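Local coordinates for SusD-like protein BACOVA_02651 (Bacteroides ovatus, PDB 5E75), which binds polysaccharide at the cell surface and probably captures xyloglucan there before its transport into the periplasm for degradation, at residues A193-R203 against V426-D434; R300-S309 against I452-L460. All coordinates share one frame; numbering follows the deposited sequence.

In the fold
Both contacts join parts of the SusD-family chain far apart in sequence, and their segments interleave, 300-309 falling between the two halves of contact 1. Contact 1 sits in the helical body, where the loop leaving helix 180-195 packs on the end of helix 421-431. Contact 2, its centre about 24 Å from the centre of the chain, sets helix 297-303 and the loop after it against a three-stranded antiparallel sheet. The two contact centres are 35 Å apart and the nearest atoms about 15 Å. Helix 433-441, which starts in contact 1, is followed in the chain by strand 451-454 of contact 2. A magnesium ion lies about 5 Å from the Asn199 side chain in contact 1.

Contact 1. Residues A193-R203 against V426-D434; sequences ARSGWNNGGTR and VTWFRYLPD
Arg430 lies over one face of Trp197, and Arg203 over one face of Tyr431. The contact belongs to the helical body of the SusD fold: the loop after helix 180-195, built from a type II and then a type I' beta turn, wraps the C-terminal end of helix 421-431. Packing is close on the buried side, at Trp197, Tyr431 and Ala193. The Arg430 chain bends at chi2 (-82°) and lays CG over the six-membered ring of Trp197, 3.5 Å from its centroid in a CH-pi contact, while the guanidinium stands nearly upright to the indole. Trp197 NE1 hydrogen-bonds Glu151 OE1 and Arg430 NH2 makes a salt bridge with Glu151 OE2, so one carboxylate holds both. With an alanine at Trp197, the CB-CG-CD part of Arg430 would probably lose the face it packs on, and Glu151 OE1 its indole N-H. On the helix 180-195 side, Thr427 CG2 packs against Ala193 CA at 3.5 Å. The Arg203 guanidinium lies flat on Tyr431, with group centres 4.1 Å apart and planes 13° from parallel; Arg203 NH1 also makes a salt bridge with Glu369. Leu432 CG covers the opposite face of the tyrosine.

Toward Asn198 and Gly201 the contact is looser and wetter. The exposed Asn198 lies alongside Arg430, its backbone N donating to Arg430 O at 2.9 Å. One water donates to Gly196 O and Tyr431 O and accepts from Gly201 N; another donates to Asn198 OD1 and, weakly, to Arg430 O. A further water meets Tyr431 OH at 2.7 Å, in the plane of the ring at its edge.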
# COMPACT_ATOMS: atom_id res chain seq x y z
N ALA A 193 -8.42 10.41 -7.12
CA ALA A 193 -7.21 10.35 -7.93
C ALA A 193 -7.44 10.89 -9.33
O ALA A 193 -6.57 11.56 -9.89
CB ALA A 193 -6.67 8.91 -8.00
N ARG A 194 -8.60 10.59 -9.92
CA ARG A 194 -8.88 11.07 -11.27
C ARG A 194 -9.12 12.59 -11.31
O ARG A 194 -8.81 13.24 -12.31
CB ARG A 194 -10.07 10.33 -11.89
CG ARG A 194 -10.17 10.59 -13.39
CD ARG A 194 -11.27 9.81 -14.09
NE ARG A 194 -12.59 10.30 -13.74
CZ ARG A 194 -13.71 9.87 -14.30
NH1 ARG A 194 -13.65 8.95 -15.26
NH2 ARG A 194 -14.87 10.39 -13.92
N SER A 195 -9.66 13.14 -10.22
CA SER A 195 -10.16 14.51 -10.23
C SER A 195 -9.12 15.50 -10.74
O SER A 195 -9.44 16.37 -11.54
CB SER A 195 -10.69 14.93 -8.86
OG SER A 195 -9.66 15.05 -7.90
N GLY A 196 -7.87 15.37 -10.29
CA GLY A 196 -6.82 16.29 -10.69
C GLY A 196 -5.85 15.76 -11.72
O GLY A 196 -4.86 16.42 -12.05
N TRP A 197 -6.10 14.55 -12.22
CA TRP A 197 -5.10 13.83 -13.01
C TRP A 197 -4.90 14.44 -14.38
O TRP A 197 -5.79 14.39 -15.21
CB TRP A 197 -5.53 12.37 -13.10
CG TRP A 197 -4.58 11.37 -13.72
CD1 TRP A 197 -4.36 11.17 -15.06
CD2 TRP A 197 -3.82 10.37 -13.04
NE1 TRP A 197 -3.49 10.12 -15.24
CE2 TRP A 197 -3.14 9.62 -14.02
CE3 TRP A 197 -3.65 10.04 -11.70
CZ2 TRP A 197 -2.29 8.56 -13.69
CZ3 TRP A 197 -2.79 8.99 -11.37
CH2 TRP A 197 -2.14 8.26 -12.37
N ASN A 198 -3.72 15.02 -14.60
CA ASN A 198 -3.43 15.73 -15.86
C ASN A 198 -4.47 16.82 -16.13
O ASN A 198 -4.86 17.03 -17.28
CB ASN A 198 -3.38 14.79 -17.08
CG ASN A 198 -2.09 13.98 -17.20
OD1 ASN A 198 -1.02 14.43 -16.81
ND2 ASN A 198 -2.20 12.80 -17.81
N ASN A 199 -4.93 17.50 -15.09
CA ASN A 199 -6.04 18.44 -15.23
C ASN A 199 -5.67 19.90 -14.96
O ASN A 199 -6.49 20.70 -14.49
CB ASN A 199 -7.19 18.02 -14.30
CG ASN A 199 -8.52 18.62 -14.71
OD1 ASN A 199 -8.86 18.66 -15.90
ND2 ASN A 199 -9.28 19.08 -13.72
N GLY A 200 -4.41 20.25 -15.21
CA GLY A 200 -3.98 21.64 -15.21
C GLY A 200 -3.90 22.31 -13.86
O GLY A 200 -3.88 23.54 -13.79
N GLY A 201 -3.86 21.54 -12.78
CA GLY A 201 -3.68 22.09 -11.45
C GLY A 201 -4.96 22.35 -10.68
O GLY A 201 -4.94 22.98 -9.62
N THR A 202 -6.08 21.85 -11.19
CA THR A 202 -7.34 21.89 -10.45
C THR A 202 -7.99 20.51 -10.45
O THR A 202 -7.68 19.66 -11.29
CB THR A 202 -8.33 22.95 -11.01
OG1 THR A 202 -8.86 22.51 -12.25
CG2 THR A 202 -7.64 24.30 -11.19
N ARG A 203 -8.84 20.28 -9.46
CA ARG A 203 -9.55 19.01 -9.32
C ARG A 203 -10.99 19.15 -9.80
O ARG A 203 -11.73 20.04 -9.36
CB ARG A 203 -9.48 18.52 -7.88
CG ARG A 203 -8.09 17.98 -7.53
CD ARG A 203 -7.96 17.43 -6.10
NE ARG A 203 -7.06 16.29 -6.07
CZ ARG A 203 -6.46 15.81 -4.99
NH1 ARG A 203 -6.58 16.40 -3.80
NH2 ARG A 203 -5.67 14.74 -5.12
N VAL A 426 2.26 9.41 -6.54
CA VAL A 426 2.08 9.51 -7.99
C VAL A 426 0.78 10.25 -8.32
O VAL A 426 0.75 11.10 -9.22
CB VAL A 426 2.12 8.12 -8.67
CG1 VAL A 426 1.84 8.24 -10.15
CG2 VAL A 426 3.49 7.48 -8.43
N THR A 427 -0.30 9.92 -7.61
CA THR A 427 -1.56 10.64 -7.78
C THR A 427 -1.37 12.14 -7.58
O THR A 427 -1.83 12.95 -8.38
CB THR A 427 -2.64 10.10 -6.84
OG1 THR A 427 -2.97 8.77 -7.24
CG2 THR A 427 -3.90 10.94 -6.90
N TRP A 428 -0.69 12.52 -6.50
CA TRP A 428 -0.44 13.94 -6.25
C TRP A 428 0.44 14.56 -7.35
O TRP A 428 0.21 15.71 -7.73
CB TRP A 428 0.18 14.15 -4.85
CG TRP A 428 -0.77 13.91 -3.73
CD1 TRP A 428 -2.10 14.27 -3.65
CD2 TRP A 428 -0.47 13.26 -2.48
NE1 TRP A 428 -2.63 13.88 -2.44
CE2 TRP A 428 -1.65 13.25 -1.71
CE3 TRP A 428 0.69 12.68 -1.95
CZ2 TRP A 428 -1.70 12.69 -0.45
CZ3 TRP A 428 0.64 12.10 -0.71
CH2 TRP A 428 -0.55 12.11 0.03
N PHE A 429 1.42 13.82 -7.87
CA PHE A 429 2.28 14.31 -8.94
C PHE A 429 1.50 14.55 -10.23
O PHE A 429 1.79 15.50 -10.97
CB PHE A 429 3.45 13.34 -9.18
CG PHE A 429 4.14 13.56 -10.48
CD1 PHE A 429 5.03 14.61 -10.63
CD2 PHE A 429 3.87 12.76 -11.57
CE1 PHE A 429 5.64 14.84 -11.85
CE2 PHE A 429 4.48 12.99 -12.78
CZ PHE A 429 5.36 14.03 -12.92
N ARG A 430 0.51 13.72 -10.49
CA ARG A 430 -0.32 13.91 -11.67
C ARG A 430 -1.23 15.13 -11.55
O ARG A 430 -1.71 15.65 -12.57
CB ARG A 430 -1.13 12.64 -11.96
CG ARG A 430 -0.45 11.71 -12.94
CD ARG A 430 -0.71 12.17 -14.37
NE ARG A 430 -0.16 11.26 -15.36
CZ ARG A 430 1.06 11.34 -15.88
NH1 ARG A 430 1.89 12.31 -15.51
NH2 ARG A 430 1.44 10.45 -16.79
N TYR A 431 -1.47 15.56 -10.32
CA TYR A 431 -2.29 16.74 -10.01
C TYR A 431 -1.48 18.05 -9.94
O TYR A 431 -1.81 19.03 -10.62
CB TYR A 431 -2.99 16.45 -8.68
CG TYR A 431 -3.65 17.58 -7.92
CD1 TYR A 431 -4.31 18.63 -8.56
CD2 TYR A 431 -3.68 17.55 -6.54
CE1 TYR A 431 -4.93 19.65 -7.82
CE2 TYR A 431 -4.28 18.55 -5.80
CZ TYR A 431 -4.91 19.58 -6.44
OH TYR A 431 -5.50 20.54 -5.66
N LEU A 432 -0.42 18.05 -9.14
CA LEU A 432 0.45 19.22 -8.92
C LEU A 432 1.90 18.80 -9.15
O LEU A 432 2.66 18.62 -8.21
CB LEU A 432 0.23 19.77 -7.51
CG LEU A 432 -1.16 20.32 -7.20
CD1 LEU A 432 -1.28 20.67 -5.71
CD2 LEU A 432 -1.49 21.54 -8.05
N PRO A 433 2.29 18.62 -10.42
CA PRO A 433 3.62 18.07 -10.68
C PRO A 433 4.78 18.92 -10.18
O PRO A 433 5.74 18.38 -9.64
CB PRO A 433 3.66 17.93 -12.21
CG PRO A 433 2.50 18.76 -12.72
CD PRO A 433 1.48 18.69 -11.65
N ASP A 434 4.70 20.23 -10.32
CA ASP A 434 5.80 21.07 -9.88
C ASP A 434 5.94 21.00 -8.37
O ASP A 434 7.06 20.88 -7.86
CB ASP A 434 5.62 22.51 -10.37
CG ASP A 434 5.73 22.62 -11.88
OD1 ASP A 434 6.59 21.92 -12.47
OD2 ASP A 434 4.96 23.39 -12.48
O HOH W 1 -4.31 13.29 -9.72
O HOH W 2 -4.18 19.04 -12.16
O HOH W 3 0.11 16.24 -15.29
O HOH W 4 -6.82 22.53 -6.91

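Contact 2. Residues R300-S309 against I452-L460; sequences RNATFFTKGS and IIKDEDGKL
Lys454 reaches across with its ammonium group into the loop formed by Thr306 to Ser309. NZ donates to Thr306 OG1 at 2.9 Å and to the carbonyl of Lys307, whose O lies 2.8 Å from NZ; the lysine comes from above that carbonyl plane, 51° out of it. Ser309 OG is also close, 2.9 Å from NZ. The chain of Lys454 runs extended beyond CG, which carries the charge the full length from the strand to the loop, and it crosses the short Thr306 side chain at about a right angle. Arg300, from helix 297-303, comes past it in the opposite direction, bringing two positive groups together, with NH2 3.4 Å from Lys454 NZ. A water bridges them, accepting from both, and probably eases the repulsion.

The lysine stands on the edge strand 451-454 of a three-stranded antiparallel sheet, just before the type I turn Asp455 to Gly458 that leads to strand 460-465. From that neighbouring strand, Leu460 lies along the Arg300 chain, CD1 to CD 4.2 Å. Lys307 runs beside Ile453, pointing the same way, CD against CG2, and a second water links Lys307 N to Ile452 O.

Farther out, Asn301 OD1 accepts Arg300 NH2 at 3.0 Å and Ser309 OG at 2.9 Å from opposite faces of its amide, holding the guanidinium and the serine in place beside the lysine. A type II turn from Thr306 to Ser309, closed by Ser309 N to Thr306 O, shapes the loop, while Asp455 OD1 accepts Lys459 N across the hairpin loop, just past the turn.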
# COMPACT_ATOMS: atom_id res chain seq x y z
N ARG A 300 4.68 6.02 15.33
CA ARG A 300 6.10 5.85 15.04
C ARG A 300 6.58 4.49 15.54
O ARG A 300 7.19 3.74 14.80
CB ARG A 300 6.93 6.98 15.67
CG ARG A 300 8.39 6.95 15.18
CD ARG A 300 9.34 7.70 16.10
NE ARG A 300 9.40 7.02 17.38
CZ ARG A 300 9.61 7.60 18.56
NH1 ARG A 300 9.83 8.91 18.65
NH2 ARG A 300 9.61 6.85 19.65
N ASN A 301 6.29 4.16 16.79
CA ASN A 301 6.80 2.90 17.35
C ASN A 301 6.25 1.67 16.64
O ASN A 301 6.95 0.65 16.50
CB ASN A 301 6.48 2.78 18.85
CG ASN A 301 7.34 3.65 19.72
OD1 ASN A 301 8.37 4.16 19.30
ND2 ASN A 301 6.90 3.82 20.97
N ALA A 302 4.98 1.74 16.21
CA ALA A 302 4.39 0.61 15.52
C ALA A 302 4.92 0.45 14.11
O ALA A 302 4.67 -0.56 13.45
CB ALA A 302 2.87 0.72 15.49
N THR A 303 5.63 1.46 13.61
CA THR A 303 6.15 1.42 12.25
C THR A 303 7.66 1.10 12.19
O THR A 303 8.09 0.25 11.38
CB THR A 303 5.82 2.71 11.48
OG1 THR A 303 4.41 2.96 11.57
CG2 THR A 303 6.18 2.59 10.03
N PHE A 304 8.45 1.79 13.02
CA PHE A 304 9.90 1.58 13.09
C PHE A 304 10.36 1.46 14.53
O PHE A 304 9.87 2.17 15.40
CB PHE A 304 10.66 2.77 12.47
CG PHE A 304 10.31 3.03 11.04
CD1 PHE A 304 10.75 2.18 10.03
CD2 PHE A 304 9.49 4.10 10.71
CE1 PHE A 304 10.39 2.41 8.71
CE2 PHE A 304 9.14 4.34 9.40
CZ PHE A 304 9.58 3.49 8.38
N PHE A 305 11.34 0.60 14.76
CA PHE A 305 12.07 0.56 16.03
C PHE A 305 12.97 1.80 16.08
O PHE A 305 13.61 2.12 15.10
CB PHE A 305 12.96 -0.68 16.11
CG PHE A 305 12.20 -1.99 16.14
CD1 PHE A 305 11.57 -2.41 17.30
CD2 PHE A 305 12.17 -2.83 15.03
CE1 PHE A 305 10.91 -3.62 17.35
CE2 PHE A 305 11.50 -4.04 15.09
CZ PHE A 305 10.88 -4.43 16.25
N THR A 306 13.03 2.50 17.22
CA THR A 306 14.06 3.50 17.45
C THR A 306 14.57 3.32 18.87
O THR A 306 13.91 2.70 19.69
CB THR A 306 13.58 4.95 17.23
OG1 THR A 306 12.47 5.23 18.09
CG2 THR A 306 13.19 5.19 15.75
N LYS A 307 15.77 3.84 19.14
CA LYS A 307 16.49 3.52 20.37
C LYS A 307 15.65 3.73 21.63
O LYS A 307 15.11 4.81 21.86
CB LYS A 307 17.75 4.37 20.45
CG LYS A 307 18.69 3.94 21.57
CD LYS A 307 20.00 4.69 21.48
CE LYS A 307 21.05 4.04 22.36
NZ LYS A 307 22.34 4.77 22.28
N GLY A 308 15.59 2.69 22.45
CA GLY A 308 14.88 2.78 23.72
C GLY A 308 13.39 2.49 23.66
O GLY A 308 12.74 2.41 24.69
N SER A 309 12.83 2.32 22.46
CA SER A 309 11.41 2.01 22.37
C SER A 309 11.14 0.60 22.88
O SER A 309 11.87 -0.34 22.56
CB SER A 309 10.91 2.13 20.93
OG SER A 309 10.90 3.50 20.53
N ILE A 452 20.81 7.36 15.37
CA ILE A 452 19.60 8.08 15.70
C ILE A 452 19.33 7.80 17.16
O ILE A 452 19.17 6.64 17.56
CB ILE A 452 18.43 7.60 14.82
CG1 ILE A 452 18.76 7.85 13.35
CG2 ILE A 452 17.16 8.31 15.23
CD1 ILE A 452 17.73 7.27 12.40
N ILE A 453 19.30 8.84 17.98
CA ILE A 453 19.10 8.69 19.42
C ILE A 453 18.04 9.66 19.90
O ILE A 453 17.60 10.53 19.15
CB ILE A 453 20.42 8.89 20.19
CG1 ILE A 453 20.96 10.31 19.99
CG2 ILE A 453 21.45 7.87 19.72
CD1 ILE A 453 22.17 10.64 20.87
N LYS A 454 17.62 9.51 21.16
CA LYS A 454 16.61 10.39 21.75
C LYS A 454 17.13 11.21 22.91
O LYS A 454 18.02 10.76 23.64
CB LYS A 454 15.42 9.58 22.25
CG LYS A 454 14.65 8.94 21.15
CD LYS A 454 13.79 7.84 21.68
CE LYS A 454 13.26 7.02 20.52
NZ LYS A 454 12.60 5.78 20.97
N ASP A 455 16.58 12.40 23.08
CA ASP A 455 16.83 13.21 24.27
C ASP A 455 15.78 12.95 25.34
O ASP A 455 14.86 12.15 25.15
CB ASP A 455 16.93 14.71 23.93
CG ASP A 455 15.63 15.29 23.37
OD1 ASP A 455 14.53 14.81 23.72
OD2 ASP A 455 15.73 16.24 22.57
N GLU A 456 15.92 13.64 26.47
CA GLU A 456 15.02 13.46 27.61
C GLU A 456 13.56 13.63 27.24
O GLU A 456 12.69 12.95 27.79
CB GLU A 456 15.37 14.47 28.72
CG GLU A 456 16.79 14.35 29.25
CD GLU A 456 17.06 15.34 30.38
OE1 GLU A 456 16.18 16.18 30.66
OE2 GLU A 456 18.16 15.28 30.97
N ASP A 457 13.29 14.53 26.30
CA ASP A 457 11.91 14.80 25.89
C ASP A 457 11.43 13.83 24.82
O ASP A 457 10.32 13.97 24.31
CB ASP A 457 11.77 16.25 25.42
CG ASP A 457 12.09 17.25 26.52
OD1 ASP A 457 12.07 16.85 27.70
OD2 ASP A 457 12.34 18.43 26.19
N GLY A 458 12.28 12.86 24.47
CA GLY A 458 11.93 11.83 23.51
C GLY A 458 12.06 12.26 22.06
O GLY A 458 11.59 11.57 21.16
N LYS A 459 12.71 13.39 21.82
CA LYS A 459 12.88 13.89 20.47
C LYS A 459 14.04 13.16 19.80
O LYS A 459 15.05 12.87 20.44
CB LYS A 459 13.12 15.40 20.46
CG LYS A 459 13.35 15.97 19.07
CD LYS A 459 13.66 17.47 19.09
CE LYS A 459 14.27 17.89 17.75
NZ LYS A 459 14.10 19.34 17.44
N LEU A 460 13.89 12.87 18.51
CA LEU A 460 14.93 12.18 17.75
C LEU A 460 16.05 13.12 17.34
O LEU A 460 15.80 14.26 16.95
CB LEU A 460 14.33 11.54 16.50
CG LEU A 460 13.36 10.39 16.73
CD1 LEU A 460 12.79 9.98 15.38
CD2 LEU A 460 14.01 9.20 17.41
O HOH W 5 10.29 6.85 22.53
O HOH W 6 17.23 4.78 17.00